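Local structure of penicillin-binding protein 1A (Mycobacterium tuberculosis, 5CXW) at residues H280-T294 and Y339-D353. The protein builds cross-linked peptidoglycan for the mycobacterial cell wall, polymerising glycan strands and joining their peptides through the penicillin-sensitive transpeptidase domain described here. Sequence-based numbering, arbitrary orientation.
With 35P ((2R,4S)-5,5-dimethyl-2-{(1R)-2-oxo-1-[(phenoxyacetyl)amino]ethyl}-1,3-thiazolidine-4-carboxylic acid), chain C.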
loop_
_atom_site.group_PDB
_atom_site.type_symbol
_atom_site.label_atom_id
_atom_site.label_comp_id
_atom_site.label_asym_id
_atom_site.label_seq_id
_atom_site.Cartn_x
_atom_site.Cartn_y
_atom_site.Cartn_z
ATOM N N HIS A 280 14.436 -6.423 -6.792
ATOM C CA HIS A 280 14.262 -5.048 -6.417
ATOM C C HIS A 280 14.592 -4.760 -4.962
ATOM O O HIS A 280 14.031 -3.848 -4.343
ATOM C CB HIS A 280 12.839 -4.588 -6.751
ATOM C CG HIS A 280 12.648 -4.306 -8.188
ATOM N ND1 HIS A 280 12.157 -5.255 -9.063
ATOM C CD2 HIS A 280 12.809 -3.160 -8.900
ATOM C CE1 HIS A 280 12.077 -4.707 -10.272
ATOM N NE2 HIS A 280 12.501 -3.449 -10.200
ATOM N N ASN A 281 15.553 -5.513 -4.434
ATOM C CA ASN A 281 16.178 -5.229 -3.090
ATOM C C ASN A 281 16.654 -3.769 -3.108
ATOM O O ASN A 281 17.207 -3.303 -4.123
ATOM C CB ASN A 281 17.462 -6.062 -2.878
ATOM C CG ASN A 281 17.343 -7.542 -3.249
ATOM O OD1 ASN A 281 17.307 -8.446 -2.302
ATOM N ND2 ASN A 281 17.373 -7.861 -4.621
ATOM N N LEU A 282 16.497 -3.080 -1.975
ATOM C CA LEU A 282 16.922 -1.700 -1.859
ATOM C C LEU A 282 18.454 -1.642 -1.878
ATOM O O LEU A 282 19.171 -2.648 -1.574
ATOM C CB LEU A 282 16.387 -1.084 -0.557
ATOM C CG LEU A 282 14.844 -1.007 -0.490
ATOM C CD1 LEU A 282 14.388 -0.271 0.753
ATOM C CD2 LEU A 282 14.285 -0.337 -1.750
ATOM N N ALA A 283 18.963 -0.472 -2.241
ATOM C CA ALA A 283 20.393 -0.286 -2.352
ATOM C C ALA A 283 21.168 -0.450 -1.027
ATOM O O ALA A 283 20.647 -0.201 0.052
ATOM C CB ALA A 283 20.678 1.058 -2.973
ATOM N N GLY A 284 22.429 -0.863 -1.140
ATOM C CA GLY A 284 23.358 -0.852 -0.017
ATOM C C GLY A 284 23.022 -1.872 1.060
ATOM O O GLY A 284 23.346 -1.666 2.233
ATOM N N GLY A 285 22.381 -2.974 0.648
ATOM C CA GLY A 285 21.970 -4.030 1.568
ATOM C C GLY A 285 20.850 -3.688 2.509
ATOM O O GLY A 285 20.660 -4.325 3.547
ATOM N N ARG A 286 20.110 -2.649 2.193
ATOM C CA ARG A 286 19.062 -2.234 3.098
ATOM C C ARG A 286 17.898 -3.224 3.057
ATOM O O ARG A 286 17.326 -3.442 1.998
ATOM C CB ARG A 286 18.604 -0.829 2.720
ATOM C CG ARG A 286 17.664 -0.210 3.713
ATOM C CD ARG A 286 17.149 1.127 3.249
ATOM N NE ARG A 286 18.195 2.119 3.032
ATOM C CZ ARG A 286 18.675 2.944 3.974
ATOM N NH1 ARG A 286 18.237 2.925 5.215
ATOM N NH2 ARG A 286 19.561 3.845 3.632
ATOM N N ASP A 287 17.510 -3.768 4.202
ATOM C CA ASP A 287 16.366 -4.689 4.279
ATOM C C ASP A 287 15.057 -3.936 4.009
ATOM O O ASP A 287 14.916 -2.740 4.283
ATOM C CB ASP A 287 16.231 -5.359 5.665
ATOM C CG ASP A 287 17.390 -6.280 6.017
ATOM O OD1 ASP A 287 18.182 -6.569 5.100
ATOM O OD2 ASP A 287 17.551 -6.667 7.227
ATOM N N SER A 288 14.060 -4.675 3.544
ATOM C CA SER A 288 12.752 -4.096 3.338
ATOM C C SER A 288 11.703 -5.201 3.449
ATOM O O SER A 288 12.050 -6.358 3.504
ATOM C CB SER A 288 12.635 -3.478 1.923
ATOM O OG SER A 288 12.759 -4.458 0.917
ATOM N N ALA A 289 10.432 -4.797 3.467
ATOM C CA ALA A 289 9.308 -5.706 3.509
ATOM C C ALA A 289 8.351 -5.204 2.465
ATOM O O ALA A 289 7.949 -4.023 2.520
ATOM C CB ALA A 289 8.679 -5.656 4.918
ATOM N N ALA A 290 7.945 -6.026 1.502
ATOM C CA ALA A 290 7.192 -5.550 0.365
ATOM C C ALA A 290 6.211 -6.553 -0.176
ATOM O O ALA A 290 6.305 -7.782 0.144
ATOM C CB ALA A 290 8.184 -5.113 -0.726
ATOM N N LYS A 291 5.290 -6.080 -0.999
ATOM C CA LYS A 291 4.342 -6.970 -1.672
ATOM C C LYS A 291 3.909 -6.322 -2.988
ATOM O O LYS A 291 3.508 -5.185 -3.005
ATOM C CB LYS A 291 3.129 -7.295 -0.794
ATOM C CG LYS A 291 2.184 -8.307 -1.452
ATOM C CD LYS A 291 2.753 -9.736 -1.490
ATOM C CE LYS A 291 1.872 -10.675 -2.331
ATOM N NZ LYS A 291 2.061 -10.465 -3.771
ATOM N N THR A 292 3.983 -7.108 -4.054
ATOM C CA THR A 292 3.525 -6.694 -5.358
ATOM C C THR A 292 2.038 -7.025 -5.542
ATOM O O THR A 292 1.462 -7.908 -4.852
ATOM C CB THR A 292 4.263 -7.440 -6.466
ATOM O OG1 THR A 292 4.222 -8.838 -6.193
ATOM C CG2 THR A 292 5.716 -6.909 -6.613
ATOM N N GLY A 293 1.430 -6.385 -6.529
ATOM C CA GLY A 293 0.097 -6.761 -6.997
ATOM C C GLY A 293 -0.063 -6.529 -8.477
ATOM O O GLY A 293 0.513 -5.590 -8.987
ATOM N N THR A 294 -0.867 -7.351 -9.146
ATOM C CA THR A 294 -1.168 -7.158 -10.563
ATOM C C THR A 294 -2.619 -7.610 -10.776
ATOM O O THR A 294 -2.959 -8.735 -10.449
ATOM C CB THR A 294 -0.281 -8.018 -11.458
ATOM O OG1 THR A 294 1.125 -7.848 -11.168
ATOM C CG2 THR A 294 -0.527 -7.620 -12.909
ATOM N N TYR A 339 3.658 -5.893 -14.839
ATOM C CA TYR A 339 3.279 -6.484 -13.540
ATOM C C TYR A 339 3.793 -5.662 -12.383
ATOM O O TYR A 339 4.642 -4.801 -12.553
ATOM C CB TYR A 339 3.948 -7.878 -13.443
ATOM C CG TYR A 339 3.496 -8.896 -14.459
ATOM C CD1 TYR A 339 2.425 -9.699 -14.225
ATOM C CD2 TYR A 339 4.136 -8.993 -15.691
ATOM C CE1 TYR A 339 1.997 -10.605 -15.190
ATOM C CE2 TYR A 339 3.721 -9.898 -16.639
ATOM C CZ TYR A 339 2.665 -10.691 -16.354
ATOM O OH TYR A 339 2.231 -11.581 -17.306
ATOM N N GLY A 340 3.338 -5.945 -11.175
ATOM C CA GLY A 340 3.851 -5.274 -9.962
ATOM C C GLY A 340 5.365 -5.276 -9.844
ATOM O O GLY A 340 5.958 -4.282 -9.444
ATOM N N SER A 341 5.974 -6.384 -10.268
ATOM C CA SER A 341 7.447 -6.540 -10.270
ATOM C C SER A 341 8.181 -5.770 -11.348
ATOM O O SER A 341 9.425 -5.810 -11.371
ATOM C CB SER A 341 7.801 -8.022 -10.362
ATOM O OG SER A 341 7.325 -8.511 -11.620
ATOM N N GLY A 342 7.442 -5.105 -12.226
ATOM C CA GLY A 342 8.001 -4.290 -13.269
ATOM C C GLY A 342 8.069 -2.834 -12.883
ATOM O O GLY A 342 8.619 -2.474 -11.827
ATOM N N LEU A 343 7.494 -1.966 -13.705
ATOM C CA LEU A 343 7.584 -0.502 -13.426
ATOM C C LEU A 343 7.221 -0.049 -12.016
ATOM O O LEU A 343 7.910 0.793 -11.494
ATOM C CB LEU A 343 6.812 0.364 -14.436
ATOM C CG LEU A 343 7.115 0.192 -15.907
ATOM C CD1 LEU A 343 6.288 1.179 -16.721
ATOM C CD2 LEU A 343 8.614 0.323 -16.194
ATOM N N PRO A 344 6.166 -0.645 -11.371
ATOM C CA PRO A 344 5.875 -0.137 -10.017
ATOM C C PRO A 344 7.007 -0.438 -9.020
ATOM O O PRO A 344 7.340 0.418 -8.201
ATOM C CB PRO A 344 4.600 -0.889 -9.614
ATOM C CG PRO A 344 3.983 -1.313 -10.925
ATOM C CD PRO A 344 5.169 -1.595 -11.822
ATOM N N SER A 345 7.655 -1.589 -9.158
ATOM C CA SER A 345 8.808 -1.945 -8.316
ATOM C C SER A 345 10.028 -1.113 -8.658
ATOM O O SER A 345 10.768 -0.708 -7.768
ATOM C CB SER A 345 9.085 -3.446 -8.401
ATOM O OG SER A 345 8.083 -4.202 -7.799
ATOM N N ASP A 346 10.228 -0.769 -9.948
ATOM C CA ASP A 346 11.297 0.142 -10.337
ATOM C C ASP A 346 11.121 1.498 -9.643
ATOM O O ASP A 346 12.084 2.052 -9.040
ATOM C CB ASP A 346 11.311 0.370 -11.866
ATOM C CG ASP A 346 11.653 -0.860 -12.668
ATOM O OD1 ASP A 346 12.470 -1.711 -12.244
ATOM O OD2 ASP A 346 11.125 -0.953 -13.797
ATOM N N ILE A 347 9.886 2.033 -9.662
ATOM C CA ILE A 347 9.598 3.310 -9.062
ATOM C C ILE A 347 9.735 3.242 -7.533
ATOM O O ILE A 347 10.287 4.146 -6.911
ATOM C CB ILE A 347 8.190 3.807 -9.502
ATOM C CG1 ILE A 347 8.141 4.081 -11.012
ATOM C CG2 ILE A 347 7.728 4.989 -8.657
ATOM C CD1 ILE A 347 6.722 4.225 -11.610
ATOM N N TRP A 348 9.173 2.212 -6.948
ATOM C CA TRP A 348 9.194 1.993 -5.478
ATOM C C TRP A 348 10.670 1.954 -4.999
ATOM O O TRP A 348 11.061 2.649 -4.054
ATOM C CB TRP A 348 8.492 0.671 -5.144
ATOM C CG TRP A 348 8.619 0.329 -3.677
ATOM C CD1 TRP A 348 7.879 0.833 -2.645
ATOM C CD2 TRP A 348 9.565 -0.580 -3.078
ATOM N NE1 TRP A 348 8.323 0.290 -1.439
ATOM C CE2 TRP A 348 9.329 -0.587 -1.680
ATOM C CE3 TRP A 348 10.543 -1.429 -3.598
ATOM C CZ2 TRP A 348 10.075 -1.401 -0.780
ATOM C CZ3 TRP A 348 11.310 -2.227 -2.684
ATOM C CH2 TRP A 348 11.074 -2.183 -1.314
ATOM N N LYS A 349 11.475 1.119 -5.645
ATOM C CA LYS A 349 12.882 0.965 -5.249
ATOM C C LYS A 349 13.629 2.302 -5.342
ATOM O O LYS A 349 14.417 2.683 -4.450
ATOM C CB LYS A 349 13.582 -0.103 -6.110
ATOM C CG LYS A 349 15.128 -0.036 -5.974
ATOM C CD LYS A 349 15.818 -1.246 -6.562
ATOM C CE LYS A 349 17.298 -0.954 -6.733
ATOM N NZ LYS A 349 17.998 -0.828 -5.413
ATOM N N ALA A 350 13.434 2.997 -6.462
ATOM C CA ALA A 350 14.126 4.264 -6.697
ATOM C C ALA A 350 13.670 5.323 -5.715
ATOM O O ALA A 350 14.501 6.089 -5.180
ATOM C CB ALA A 350 13.889 4.728 -8.107
ATOM N N THR A 351 12.382 5.336 -5.422
ATOM C CA THR A 351 11.859 6.311 -4.457
ATOM C C THR A 351 12.425 6.013 -3.072
ATOM O O THR A 351 12.875 6.920 -2.339
ATOM C CB THR A 351 10.328 6.227 -4.432
ATOM O OG1 THR A 351 9.785 6.597 -5.733
ATOM C CG2 THR A 351 9.766 7.217 -3.363
ATOM N N MET A 352 12.387 4.726 -2.696
ATOM C CA MET A 352 12.869 4.324 -1.357
ATOM C C MET A 352 14.373 4.611 -1.195
ATOM O O MET A 352 14.788 5.237 -0.221
ATOM C CB MET A 352 12.548 2.873 -1.050
ATOM C CG MET A 352 11.044 2.653 -0.795
ATOM S SD MET A 352 10.491 3.282 0.795
ATOM C CE MET A 352 10.928 1.942 1.917
ATOM N N ASP A 353 15.146 4.182 -2.177
ATOM C CA ASP A 353 16.612 4.355 -2.165
ATOM C C ASP A 353 16.943 5.862 -2.049
ATOM O O ASP A 353 17.766 6.292 -1.230
ATOM C CB ASP A 353 17.245 3.777 -3.445
ATOM C CG ASP A 353 17.340 2.246 -3.446
ATOM O OD1 ASP A 353 17.279 1.634 -2.342
ATOM O OD2 ASP A 353 17.598 1.693 -4.537
HETATM C C24 35P C . -5.397 -13.222 -14.335
HETATM C C23 35P C . -5.674 -13.062 -15.690
HETATM C C22 35P C . -5.121 -12.013 -16.389
HETATM C C21 35P C . -4.274 -11.106 -15.769
HETATM C C20 35P C . -3.980 -11.246 -14.430
HETATM C C19 35P C . -4.539 -12.325 -13.704
HETATM O O1 35P C . -4.279 -12.539 -12.372
HETATM C C2 35P C . -3.220 -11.812 -11.756
HETATM C C3 35P C . -2.934 -12.421 -10.411
HETATM O O18 35P C . -3.182 -13.601 -10.207
HETATM N N4 35P C . -2.389 -11.586 -9.540
HETATM C C5 35P C . -1.988 -12.025 -8.212
HETATM C C6 35P C . -1.991 -10.839 -7.338
HETATM O O17 35P C . -1.929 -9.655 -7.730
HETATM C C8 35P C . -0.539 -12.680 -8.145
HETATM N N7 35P C . 0.253 -11.560 -7.726
HETATM S S11 35P C . 0.201 -13.240 -9.582
HETATM C C10 35P C . 1.434 -12.036 -9.730
HETATM C C12 35P C . 1.538 -11.544 -11.174
HETATM C C15 35P C . 2.804 -12.517 -9.332
HETATM C C9 35P C . 0.930 -10.908 -8.823
HETATM C C13 35P C . 1.896 -9.904 -8.276
HETATM O O14 35P C . 2.327 -10.118 -7.101
HETATM O O16 35P C . 2.162 -8.916 -8.993
HETATM O O HOH W 1 18.580 1.816 0.149
#
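The imidazole of His280 lies with one face under Ser345 CB, which sits 3.5 Å from the ring centroid and almost on its normal, a CH-pi contact. At the ring edge NE2 donates in plane to Asp346 OD1 (2.7 Å, 171°), although the carboxylate, turned 49° from the ring, receives it from above its own plane. With ND1 bonded to Ser277 O, both ring nitrogens are held and the ring's rotation is fixed. The Trp348 indole has Met352 CG over one face, offset toward the rim, while His280 O and Ser288 CB meet its edge; Leu282 CD2 comes within 3.6 Å of Trp348 CZ3, and Trp348 NE1 bonds to Gly310 O.

The next residue, Lys349, bends at its last torsion (chi4 68°), bringing NZ to a lone pair of Asn281 O and into a salt bridge with Asp353 OD2. The other oxygen, Asp353 OD1, accepts Ala283 N at 2.7 Å and a water shared with Ala283 O and Arg286 NE, so one carboxylate pins the loop to the helix.

At the opposite end the contact enters the active site. Gly340 N donates to Thr294 OG1 (2.9 Å), whose hydroxyl donates in turn to penicillin V carboxylate O16 (2.6 Å); Thr292 OG1 donates to O14 at very short distance. Lys291, Thr292 and Gly293 match the KTG motif of penicillin-binding proteins. Thr294 N donates to acyl carbonyl O17, consistent with an oxyanion hole completed by N of Ser97, the probable acylation site; ligand amide N4 donates back to Thr294 O, resembling strand pairing.

Helix 343-356 packs between edge strand 289-296 with its preceding loop and helix 39-53; Pro344, Ile347, Trp348 and Met352 rest on strand 315-323 of the five-stranded antiparallel sheet, Pro344 and Ser345 on strand 303-312.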